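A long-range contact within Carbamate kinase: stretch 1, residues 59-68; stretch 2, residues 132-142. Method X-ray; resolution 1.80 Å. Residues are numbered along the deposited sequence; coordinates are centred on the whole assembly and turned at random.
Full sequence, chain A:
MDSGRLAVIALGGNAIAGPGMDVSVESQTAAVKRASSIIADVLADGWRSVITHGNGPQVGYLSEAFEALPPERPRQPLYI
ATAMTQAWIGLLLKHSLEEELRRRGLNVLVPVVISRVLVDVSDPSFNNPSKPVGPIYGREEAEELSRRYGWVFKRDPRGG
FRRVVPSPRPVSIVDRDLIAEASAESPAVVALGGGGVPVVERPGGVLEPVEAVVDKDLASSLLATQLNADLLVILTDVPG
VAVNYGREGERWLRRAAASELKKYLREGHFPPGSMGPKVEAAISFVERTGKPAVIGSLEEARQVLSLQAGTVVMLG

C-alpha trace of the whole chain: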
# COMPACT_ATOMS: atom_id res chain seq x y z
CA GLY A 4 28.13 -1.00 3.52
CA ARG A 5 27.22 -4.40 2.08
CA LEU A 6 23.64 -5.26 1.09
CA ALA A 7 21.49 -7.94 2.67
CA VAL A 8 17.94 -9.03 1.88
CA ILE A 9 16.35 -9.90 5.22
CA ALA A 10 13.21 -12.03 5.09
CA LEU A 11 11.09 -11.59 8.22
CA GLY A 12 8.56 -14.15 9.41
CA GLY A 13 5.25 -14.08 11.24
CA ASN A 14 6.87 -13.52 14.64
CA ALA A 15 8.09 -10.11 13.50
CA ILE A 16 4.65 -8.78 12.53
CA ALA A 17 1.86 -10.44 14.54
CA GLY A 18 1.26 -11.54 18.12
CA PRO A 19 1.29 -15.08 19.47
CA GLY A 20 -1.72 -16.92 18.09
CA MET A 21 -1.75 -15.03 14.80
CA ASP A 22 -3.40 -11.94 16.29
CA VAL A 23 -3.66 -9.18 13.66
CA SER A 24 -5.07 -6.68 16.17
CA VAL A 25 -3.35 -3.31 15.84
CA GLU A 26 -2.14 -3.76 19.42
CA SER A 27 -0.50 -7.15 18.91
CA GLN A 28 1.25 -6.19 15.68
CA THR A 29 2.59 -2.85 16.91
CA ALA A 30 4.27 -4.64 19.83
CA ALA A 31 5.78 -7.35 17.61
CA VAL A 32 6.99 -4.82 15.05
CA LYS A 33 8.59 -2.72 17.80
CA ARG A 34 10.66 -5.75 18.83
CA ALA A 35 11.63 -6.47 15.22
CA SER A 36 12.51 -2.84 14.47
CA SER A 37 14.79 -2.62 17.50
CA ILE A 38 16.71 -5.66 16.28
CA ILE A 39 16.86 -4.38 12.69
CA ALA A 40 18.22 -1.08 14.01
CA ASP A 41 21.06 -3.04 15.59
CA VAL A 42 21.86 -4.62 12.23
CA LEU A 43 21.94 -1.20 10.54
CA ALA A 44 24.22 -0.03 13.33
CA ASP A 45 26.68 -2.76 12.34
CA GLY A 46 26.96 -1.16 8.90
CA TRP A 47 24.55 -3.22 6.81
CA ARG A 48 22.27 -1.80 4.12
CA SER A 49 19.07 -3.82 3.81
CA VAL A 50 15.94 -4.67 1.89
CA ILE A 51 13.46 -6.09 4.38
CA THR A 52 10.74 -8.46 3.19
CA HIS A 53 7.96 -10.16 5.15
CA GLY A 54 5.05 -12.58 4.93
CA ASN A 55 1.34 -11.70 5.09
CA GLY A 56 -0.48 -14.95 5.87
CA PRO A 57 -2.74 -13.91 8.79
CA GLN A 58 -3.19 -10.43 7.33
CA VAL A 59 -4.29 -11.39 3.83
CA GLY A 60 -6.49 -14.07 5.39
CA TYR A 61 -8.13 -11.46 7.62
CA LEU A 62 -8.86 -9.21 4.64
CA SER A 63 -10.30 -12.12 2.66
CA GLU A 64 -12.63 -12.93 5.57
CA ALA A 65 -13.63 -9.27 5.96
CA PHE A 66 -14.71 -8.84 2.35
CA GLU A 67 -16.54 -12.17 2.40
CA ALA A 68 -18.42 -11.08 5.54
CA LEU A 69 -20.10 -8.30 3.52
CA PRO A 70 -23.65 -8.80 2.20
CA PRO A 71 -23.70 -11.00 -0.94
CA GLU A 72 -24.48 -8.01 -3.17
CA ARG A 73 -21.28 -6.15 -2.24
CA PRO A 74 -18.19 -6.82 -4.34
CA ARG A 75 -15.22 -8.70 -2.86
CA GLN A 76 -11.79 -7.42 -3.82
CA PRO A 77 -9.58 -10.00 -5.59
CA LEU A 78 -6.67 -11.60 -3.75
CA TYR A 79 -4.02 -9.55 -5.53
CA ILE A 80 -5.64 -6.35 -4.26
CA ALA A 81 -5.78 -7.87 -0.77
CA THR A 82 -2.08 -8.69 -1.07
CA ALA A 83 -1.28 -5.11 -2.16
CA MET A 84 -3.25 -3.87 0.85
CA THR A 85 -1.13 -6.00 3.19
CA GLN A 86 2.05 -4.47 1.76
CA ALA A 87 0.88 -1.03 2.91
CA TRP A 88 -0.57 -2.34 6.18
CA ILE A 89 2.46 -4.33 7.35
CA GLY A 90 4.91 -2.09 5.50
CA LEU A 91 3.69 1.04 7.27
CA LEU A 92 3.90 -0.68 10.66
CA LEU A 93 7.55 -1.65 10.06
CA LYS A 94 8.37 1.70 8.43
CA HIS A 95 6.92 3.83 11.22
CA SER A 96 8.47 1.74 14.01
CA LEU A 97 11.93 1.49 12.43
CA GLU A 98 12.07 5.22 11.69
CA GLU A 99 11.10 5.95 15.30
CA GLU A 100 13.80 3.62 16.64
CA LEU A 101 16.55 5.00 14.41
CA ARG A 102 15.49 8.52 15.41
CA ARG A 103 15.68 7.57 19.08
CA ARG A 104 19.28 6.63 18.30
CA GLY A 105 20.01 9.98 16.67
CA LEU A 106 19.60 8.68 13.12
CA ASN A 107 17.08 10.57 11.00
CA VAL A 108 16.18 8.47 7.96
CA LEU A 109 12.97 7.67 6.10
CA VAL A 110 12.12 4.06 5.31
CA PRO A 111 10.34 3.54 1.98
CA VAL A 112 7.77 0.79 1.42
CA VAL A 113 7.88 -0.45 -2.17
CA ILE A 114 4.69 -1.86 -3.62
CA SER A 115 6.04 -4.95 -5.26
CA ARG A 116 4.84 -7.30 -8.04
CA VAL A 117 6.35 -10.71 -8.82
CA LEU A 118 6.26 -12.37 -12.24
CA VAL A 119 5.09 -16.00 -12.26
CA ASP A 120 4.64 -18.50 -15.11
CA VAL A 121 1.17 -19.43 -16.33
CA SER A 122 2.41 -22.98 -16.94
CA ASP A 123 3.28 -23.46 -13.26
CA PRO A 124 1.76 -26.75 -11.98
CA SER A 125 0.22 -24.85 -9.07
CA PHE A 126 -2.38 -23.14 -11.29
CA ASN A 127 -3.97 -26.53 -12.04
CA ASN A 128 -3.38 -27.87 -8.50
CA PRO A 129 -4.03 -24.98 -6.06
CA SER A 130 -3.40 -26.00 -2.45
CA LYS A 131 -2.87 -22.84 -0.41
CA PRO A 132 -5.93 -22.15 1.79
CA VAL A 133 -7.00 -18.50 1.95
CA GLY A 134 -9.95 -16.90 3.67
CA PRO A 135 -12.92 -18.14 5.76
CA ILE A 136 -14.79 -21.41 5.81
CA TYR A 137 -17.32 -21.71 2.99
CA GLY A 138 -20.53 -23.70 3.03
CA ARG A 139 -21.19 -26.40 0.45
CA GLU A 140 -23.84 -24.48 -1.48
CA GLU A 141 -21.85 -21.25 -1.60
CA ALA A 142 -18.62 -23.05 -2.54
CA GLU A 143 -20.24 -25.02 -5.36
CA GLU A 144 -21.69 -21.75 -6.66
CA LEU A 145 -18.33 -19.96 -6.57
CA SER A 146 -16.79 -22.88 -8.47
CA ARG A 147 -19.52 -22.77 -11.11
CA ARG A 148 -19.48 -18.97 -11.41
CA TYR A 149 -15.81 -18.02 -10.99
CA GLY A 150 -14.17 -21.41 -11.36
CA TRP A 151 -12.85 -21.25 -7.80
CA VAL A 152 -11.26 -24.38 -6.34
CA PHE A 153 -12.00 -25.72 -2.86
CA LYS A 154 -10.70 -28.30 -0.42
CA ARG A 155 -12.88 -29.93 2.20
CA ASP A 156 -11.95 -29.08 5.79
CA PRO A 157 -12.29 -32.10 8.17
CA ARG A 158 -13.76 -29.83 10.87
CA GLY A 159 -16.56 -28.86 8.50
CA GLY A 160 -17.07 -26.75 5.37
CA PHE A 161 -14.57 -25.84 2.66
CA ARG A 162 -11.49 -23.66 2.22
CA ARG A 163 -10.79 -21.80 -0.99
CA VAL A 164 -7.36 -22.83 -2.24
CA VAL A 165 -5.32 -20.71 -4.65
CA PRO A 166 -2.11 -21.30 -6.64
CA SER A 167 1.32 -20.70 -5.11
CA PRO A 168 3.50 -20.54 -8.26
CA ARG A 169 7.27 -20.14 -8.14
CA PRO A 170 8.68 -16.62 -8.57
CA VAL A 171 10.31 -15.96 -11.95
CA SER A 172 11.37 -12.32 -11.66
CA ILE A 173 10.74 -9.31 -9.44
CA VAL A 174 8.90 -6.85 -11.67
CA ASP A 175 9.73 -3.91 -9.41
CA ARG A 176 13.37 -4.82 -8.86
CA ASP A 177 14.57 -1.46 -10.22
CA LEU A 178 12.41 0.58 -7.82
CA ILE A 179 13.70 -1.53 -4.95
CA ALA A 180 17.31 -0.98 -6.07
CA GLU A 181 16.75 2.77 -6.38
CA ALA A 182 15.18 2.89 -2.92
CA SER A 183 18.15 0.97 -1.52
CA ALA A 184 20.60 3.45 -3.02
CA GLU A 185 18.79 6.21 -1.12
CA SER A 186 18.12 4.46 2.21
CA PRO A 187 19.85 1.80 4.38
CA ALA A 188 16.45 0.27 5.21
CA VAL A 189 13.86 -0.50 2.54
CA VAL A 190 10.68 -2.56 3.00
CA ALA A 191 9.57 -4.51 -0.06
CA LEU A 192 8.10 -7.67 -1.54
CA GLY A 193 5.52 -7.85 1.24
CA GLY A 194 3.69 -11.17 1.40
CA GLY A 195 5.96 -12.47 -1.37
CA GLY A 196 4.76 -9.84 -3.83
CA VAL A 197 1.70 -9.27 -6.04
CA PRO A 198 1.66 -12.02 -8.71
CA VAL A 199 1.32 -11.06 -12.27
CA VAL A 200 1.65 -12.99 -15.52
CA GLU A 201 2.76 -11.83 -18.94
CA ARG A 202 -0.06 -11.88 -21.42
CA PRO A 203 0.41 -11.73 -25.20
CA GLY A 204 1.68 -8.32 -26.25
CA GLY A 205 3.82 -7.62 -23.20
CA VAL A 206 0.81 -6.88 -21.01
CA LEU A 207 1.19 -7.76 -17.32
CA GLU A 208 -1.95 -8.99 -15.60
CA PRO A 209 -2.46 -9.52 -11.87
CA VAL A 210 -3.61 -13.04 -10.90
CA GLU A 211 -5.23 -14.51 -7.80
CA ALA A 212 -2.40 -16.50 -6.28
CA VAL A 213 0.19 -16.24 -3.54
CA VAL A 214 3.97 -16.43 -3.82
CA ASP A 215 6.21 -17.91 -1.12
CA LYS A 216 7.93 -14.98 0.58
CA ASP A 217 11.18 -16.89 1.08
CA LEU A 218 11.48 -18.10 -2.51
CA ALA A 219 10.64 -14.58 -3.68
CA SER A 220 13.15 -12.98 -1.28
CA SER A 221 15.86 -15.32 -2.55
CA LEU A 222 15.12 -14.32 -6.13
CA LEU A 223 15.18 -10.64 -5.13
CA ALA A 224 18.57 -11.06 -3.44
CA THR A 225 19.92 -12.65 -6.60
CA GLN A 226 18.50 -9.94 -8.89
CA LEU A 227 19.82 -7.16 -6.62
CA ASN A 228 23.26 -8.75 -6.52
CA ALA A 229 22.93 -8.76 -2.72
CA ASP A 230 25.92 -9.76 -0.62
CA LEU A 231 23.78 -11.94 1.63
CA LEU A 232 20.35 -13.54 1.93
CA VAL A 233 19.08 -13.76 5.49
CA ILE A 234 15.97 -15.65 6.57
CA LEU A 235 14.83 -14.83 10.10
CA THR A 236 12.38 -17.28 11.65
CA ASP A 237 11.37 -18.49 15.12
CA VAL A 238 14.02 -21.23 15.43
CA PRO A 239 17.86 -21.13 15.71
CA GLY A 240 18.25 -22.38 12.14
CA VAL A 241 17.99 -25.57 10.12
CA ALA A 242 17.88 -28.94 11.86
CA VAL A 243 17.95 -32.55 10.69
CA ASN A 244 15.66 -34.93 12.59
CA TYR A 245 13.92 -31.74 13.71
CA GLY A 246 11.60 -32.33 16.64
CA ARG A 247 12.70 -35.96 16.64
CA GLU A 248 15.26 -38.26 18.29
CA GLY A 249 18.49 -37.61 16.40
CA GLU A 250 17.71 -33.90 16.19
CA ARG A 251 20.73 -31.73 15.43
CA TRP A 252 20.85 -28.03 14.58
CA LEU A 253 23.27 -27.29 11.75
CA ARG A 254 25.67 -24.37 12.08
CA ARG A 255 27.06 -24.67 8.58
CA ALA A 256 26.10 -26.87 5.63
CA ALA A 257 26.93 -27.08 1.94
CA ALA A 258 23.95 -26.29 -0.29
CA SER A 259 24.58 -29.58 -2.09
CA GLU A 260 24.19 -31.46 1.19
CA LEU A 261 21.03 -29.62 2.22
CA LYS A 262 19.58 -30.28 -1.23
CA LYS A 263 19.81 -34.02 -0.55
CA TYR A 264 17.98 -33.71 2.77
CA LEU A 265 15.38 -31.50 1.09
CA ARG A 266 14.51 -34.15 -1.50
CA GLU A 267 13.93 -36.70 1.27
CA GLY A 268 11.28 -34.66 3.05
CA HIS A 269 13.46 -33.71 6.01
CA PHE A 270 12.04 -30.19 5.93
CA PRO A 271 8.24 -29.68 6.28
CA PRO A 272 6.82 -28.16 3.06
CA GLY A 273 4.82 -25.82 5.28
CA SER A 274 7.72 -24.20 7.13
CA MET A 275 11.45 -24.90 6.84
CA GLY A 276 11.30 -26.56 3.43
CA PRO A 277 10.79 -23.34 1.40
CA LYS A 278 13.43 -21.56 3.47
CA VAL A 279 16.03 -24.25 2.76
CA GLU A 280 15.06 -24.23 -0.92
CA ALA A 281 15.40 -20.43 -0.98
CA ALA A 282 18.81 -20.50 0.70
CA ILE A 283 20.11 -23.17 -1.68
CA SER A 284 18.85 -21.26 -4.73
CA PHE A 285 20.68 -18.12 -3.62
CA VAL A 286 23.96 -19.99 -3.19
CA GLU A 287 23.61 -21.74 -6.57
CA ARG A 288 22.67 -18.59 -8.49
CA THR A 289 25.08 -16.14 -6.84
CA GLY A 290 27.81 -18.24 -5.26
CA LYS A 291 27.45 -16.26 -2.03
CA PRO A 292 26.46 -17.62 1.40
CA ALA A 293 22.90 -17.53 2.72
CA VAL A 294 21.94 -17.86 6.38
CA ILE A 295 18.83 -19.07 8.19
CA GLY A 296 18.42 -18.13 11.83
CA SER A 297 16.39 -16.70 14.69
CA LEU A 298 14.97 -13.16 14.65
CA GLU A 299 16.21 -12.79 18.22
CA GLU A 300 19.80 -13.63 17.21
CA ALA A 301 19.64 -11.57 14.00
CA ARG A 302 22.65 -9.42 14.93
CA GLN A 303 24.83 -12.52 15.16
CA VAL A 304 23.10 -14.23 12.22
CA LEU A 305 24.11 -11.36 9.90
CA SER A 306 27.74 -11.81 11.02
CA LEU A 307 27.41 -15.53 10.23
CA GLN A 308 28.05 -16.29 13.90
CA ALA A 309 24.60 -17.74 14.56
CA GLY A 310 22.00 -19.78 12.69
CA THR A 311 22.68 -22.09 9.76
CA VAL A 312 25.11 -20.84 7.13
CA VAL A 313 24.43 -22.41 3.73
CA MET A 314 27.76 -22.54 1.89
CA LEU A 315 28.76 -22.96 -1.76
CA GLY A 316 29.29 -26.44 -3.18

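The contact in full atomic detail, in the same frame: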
# COMPACT_ATOMS: atom_id res chain seq x y z
N VAL A 59 -3.53 -11.25 5.06
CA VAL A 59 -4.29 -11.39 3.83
C VAL A 59 -5.51 -12.29 4.10
O VAL A 59 -6.57 -12.12 3.49
CB VAL A 59 -3.40 -11.95 2.67
CG1 VAL A 59 -3.18 -13.45 2.82
CG2 VAL A 59 -4.02 -11.60 1.33
N GLY A 60 -5.37 -13.20 5.05
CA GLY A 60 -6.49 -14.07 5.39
C GLY A 60 -7.59 -13.25 6.05
O GLY A 60 -8.78 -13.44 5.76
N TYR A 61 -7.19 -12.34 6.93
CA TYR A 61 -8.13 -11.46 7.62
C TYR A 61 -8.91 -10.63 6.61
O TYR A 61 -10.14 -10.53 6.69
CB TYR A 61 -7.36 -10.53 8.58
CG TYR A 61 -8.19 -9.38 9.13
CD1 TYR A 61 -9.12 -9.59 10.15
CD2 TYR A 61 -8.03 -8.09 8.64
CE1 TYR A 61 -9.88 -8.54 10.66
CE2 TYR A 61 -8.78 -7.03 9.14
CZ TYR A 61 -9.71 -7.26 10.15
OH TYR A 61 -10.43 -6.20 10.66
N LEU A 62 -8.20 -10.02 5.66
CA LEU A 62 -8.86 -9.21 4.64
C LEU A 62 -9.84 -10.03 3.82
O LEU A 62 -10.95 -9.58 3.52
CB LEU A 62 -7.82 -8.56 3.73
CG LEU A 62 -6.95 -7.52 4.43
CD1 LEU A 62 -5.92 -6.97 3.44
CD2 LEU A 62 -7.83 -6.39 4.96
N SER A 63 -9.43 -11.24 3.44
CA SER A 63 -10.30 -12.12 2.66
C SER A 63 -11.60 -12.39 3.43
O SER A 63 -12.69 -12.36 2.86
CB SER A 63 -9.57 -13.43 2.37
OG SER A 63 -8.39 -13.19 1.63
N GLU A 64 -11.47 -12.66 4.73
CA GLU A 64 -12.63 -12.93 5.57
C GLU A 64 -13.53 -11.69 5.67
O GLU A 64 -14.75 -11.80 5.61
CB GLU A 64 -12.20 -13.33 6.98
CG GLU A 64 -11.44 -14.64 7.08
CD GLU A 64 -11.21 -15.03 8.52
OE1 GLU A 64 -12.19 -15.37 9.21
OE2 GLU A 64 -10.04 -14.97 8.97
N ALA A 65 -12.90 -10.53 5.84
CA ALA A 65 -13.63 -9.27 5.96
C ALA A 65 -14.50 -9.00 4.74
O ALA A 65 -15.68 -8.70 4.88
CB ALA A 65 -12.64 -8.11 6.17
N PHE A 66 -13.92 -9.11 3.55
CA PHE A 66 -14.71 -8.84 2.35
C PHE A 66 -15.82 -9.88 2.17
O PHE A 66 -16.92 -9.55 1.72
CB PHE A 66 -13.80 -8.79 1.11
CG PHE A 66 -12.64 -7.84 1.25
CD1 PHE A 66 -12.77 -6.65 1.97
CD2 PHE A 66 -11.41 -8.14 0.68
CE1 PHE A 66 -11.70 -5.77 2.11
CE2 PHE A 66 -10.32 -7.27 0.81
CZ PHE A 66 -10.47 -6.08 1.53
N GLU A 67 -15.54 -11.12 2.53
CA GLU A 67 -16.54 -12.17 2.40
C GLU A 67 -17.66 -12.04 3.44
O GLU A 67 -18.73 -12.61 3.28
CB GLU A 67 -15.90 -13.56 2.51
CG GLU A 67 -15.12 -13.99 1.28
CD GLU A 67 -15.99 -14.19 0.05
OE1 GLU A 67 -17.23 -14.10 0.15
OE2 GLU A 67 -15.41 -14.44 -1.03
N ALA A 68 -17.41 -11.27 4.50
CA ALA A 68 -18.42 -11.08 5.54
C ALA A 68 -19.47 -10.04 5.12
O ALA A 68 -20.51 -9.90 5.75
CB ALA A 68 -17.77 -10.65 6.85
N PRO A 132 -4.65 -22.62 1.27
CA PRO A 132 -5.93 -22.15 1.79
C PRO A 132 -5.87 -20.65 2.07
O PRO A 132 -4.88 -20.16 2.60
CB PRO A 132 -6.11 -22.95 3.08
CG PRO A 132 -5.24 -24.15 2.89
CD PRO A 132 -4.03 -23.58 2.20
N VAL A 133 -6.93 -19.93 1.71
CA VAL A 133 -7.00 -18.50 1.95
C VAL A 133 -8.43 -18.08 2.24
O VAL A 133 -9.35 -18.42 1.50
CB VAL A 133 -6.50 -17.68 0.73
CG1 VAL A 133 -6.75 -16.19 0.97
CG2 VAL A 133 -5.02 -17.92 0.51
N GLY A 134 -8.62 -17.36 3.34
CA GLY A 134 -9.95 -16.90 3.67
C GLY A 134 -10.70 -17.73 4.69
O GLY A 134 -10.13 -18.60 5.35
N PRO A 135 -12.01 -17.48 4.83
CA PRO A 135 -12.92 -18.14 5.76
C PRO A 135 -13.39 -19.51 5.29
O PRO A 135 -13.03 -19.98 4.22
CB PRO A 135 -14.07 -17.16 5.85
CG PRO A 135 -14.18 -16.70 4.43
CD PRO A 135 -12.73 -16.47 4.03
N ILE A 136 -14.22 -20.12 6.13
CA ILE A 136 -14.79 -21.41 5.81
C ILE A 136 -16.05 -21.15 4.99
O ILE A 136 -16.87 -20.30 5.35
CB ILE A 136 -15.16 -22.17 7.10
CG1 ILE A 136 -13.88 -22.55 7.84
CG2 ILE A 136 -16.00 -23.40 6.77
CD1 ILE A 136 -14.09 -23.07 9.24
N TYR A 137 -16.18 -21.86 3.88
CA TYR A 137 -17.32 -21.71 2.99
C TYR A 137 -18.25 -22.90 3.12
O TYR A 137 -17.80 -24.02 3.36
CB TYR A 137 -16.87 -21.61 1.54
CG TYR A 137 -16.11 -20.36 1.20
CD1 TYR A 137 -14.72 -20.31 1.33
CD2 TYR A 137 -16.78 -19.22 0.74
CE1 TYR A 137 -14.01 -19.15 1.00
CE2 TYR A 137 -16.07 -18.06 0.40
CZ TYR A 137 -14.69 -18.04 0.53
OH TYR A 137 -13.98 -16.90 0.19
N GLY A 138 -19.55 -22.64 2.96
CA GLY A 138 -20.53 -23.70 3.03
C GLY A 138 -20.58 -24.41 1.69
O GLY A 138 -20.15 -23.86 0.68
N ARG A 139 -21.11 -25.63 1.68
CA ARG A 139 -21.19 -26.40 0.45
C ARG A 139 -21.88 -25.68 -0.70
O ARG A 139 -21.34 -25.60 -1.81
CB ARG A 139 -21.90 -27.73 0.73
CG ARG A 139 -22.06 -28.60 -0.50
CD ARG A 139 -22.82 -29.87 -0.16
NE ARG A 139 -23.11 -30.66 -1.35
CZ ARG A 139 -23.71 -31.85 -1.33
NH1 ARG A 139 -24.07 -32.39 -0.18
NH2 ARG A 139 -23.94 -32.49 -2.47
N GLU A 140 -23.08 -25.17 -0.45
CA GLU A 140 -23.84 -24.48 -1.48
C GLU A 140 -23.11 -23.26 -2.04
O GLU A 140 -23.04 -23.08 -3.26
CB GLU A 140 -25.21 -24.06 -0.94
CG GLU A 140 -26.07 -25.24 -0.52
CD GLU A 140 -26.16 -26.32 -1.58
OE1 GLU A 140 -26.55 -26.00 -2.73
OE2 GLU A 140 -25.82 -27.48 -1.28
N GLU A 141 -22.56 -22.44 -1.16
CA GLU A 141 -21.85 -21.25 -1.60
C GLU A 141 -20.57 -21.61 -2.37
O GLU A 141 -20.25 -20.99 -3.38
CB GLU A 141 -21.50 -20.37 -0.39
CG GLU A 141 -20.64 -19.17 -0.72
CD GLU A 141 -20.56 -18.16 0.41
OE1 GLU A 141 -20.52 -18.59 1.59
OE2 GLU A 141 -20.54 -16.94 0.13
N ALA A 142 -19.86 -22.62 -1.88
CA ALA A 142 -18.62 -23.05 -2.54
C ALA A 142 -18.90 -23.61 -3.93
O ALA A 142 -18.19 -23.29 -4.88
CB ALA A 142 -17.91 -24.09 -1.68
O HOH W 1 -18.94 -15.56 1.67

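One face of a helix that is already under way at Val59 packs against a segment that comes in along a strand, turns a corner at Gly134 and Pro135, and runs on to Tyr137 before a second helix begins after Gly138. The contact is small, burying 331 Å² in all, and the helix meets it with Gly60, Ser63, Glu64 and Glu67, residues spaced three or four apart so that they recur on the same side.

The backbones come nearest at Gly60 and Gly134, whose CA atoms lie 4.8 Å apart. Neither residue has a side chain, and Gly60 O reaches to 4.2 Å from Gly134 CA. At Gly134 the backbone itself calls for glycine. With phi 98° and psi -168°, a CB would be jammed against the carbonyl oxygen of Val133, and it would also stand only 2.6 Å from CD of Pro135.

Ser63 lies over this glycine, its CB 3.7 Å from Gly134 CA. Its chi1 of -60° (m) turns the hydroxyl back along the helix, where OG donates a hydrogen bond to Val59 O at 2.8 Å; the same carbonyl accepts the backbone bond from Ser63 N at 3.0 Å. With its polar need met inside its own helix, the small side chain can sit against nonpolar neighbours, and OG rests 3.5 Å from CG1 of Val133. That valine, buried and in the t rotamer, offers a methyl group to the helix although its CA-to-CB bond points sideways.

Pro135 follows the corner, its CA-to-CB bond pointing toward the helix. Its compact, nonpolar ring suits a place lined by the aliphatic parts of two glutamates. CG of Glu64 lies 3.7 Å from Pro135 N and 3.8 Å from Pro135 CD, while CB of Glu67 lies 4.1 Å from Pro135 CG. Glu64 adopts m at chi1 and t at chi2, so its methylenes lie along the corner while both carboxylate oxygens are hydrogen-bonded elsewhere in the structure. A glutamate can thus serve as a hydrocarbon at its base and as an acid at its tip.

Glu67 shows the same dual character with a more folded chain. Chi1 of -74° and chi2 of -66°, both m, bring its carboxylate to the edge of the Tyr137 ring, near the ring plane. The tyrosine's CA-to-CB bond points sideways, but its long side chain, with chi1 at -68° (m), carries the hydroxyl nearer to the helix. Tyr137 OH and Glu67 OE2 lie 3.1 Å apart and form a weak hydrogen bond, and the phenol proton has another acceptor within reach.

At the margin, Glu141, t at chi1 and chi2, has its CA-to-CB bond pointing toward the helix, and its carboxylate comes near that of Glu67. OE2 of Glu141 and OE1 of Glu67 are 4.4 Å apart, an unfavourable approach of like charges. A water lies within hydrogen-bonding distance of both, 2.7 Å from Glu67 OE1 and 2.6 Å from Glu141 OE2, and bridges the two acids; it has more acceptors in reach than protons to give.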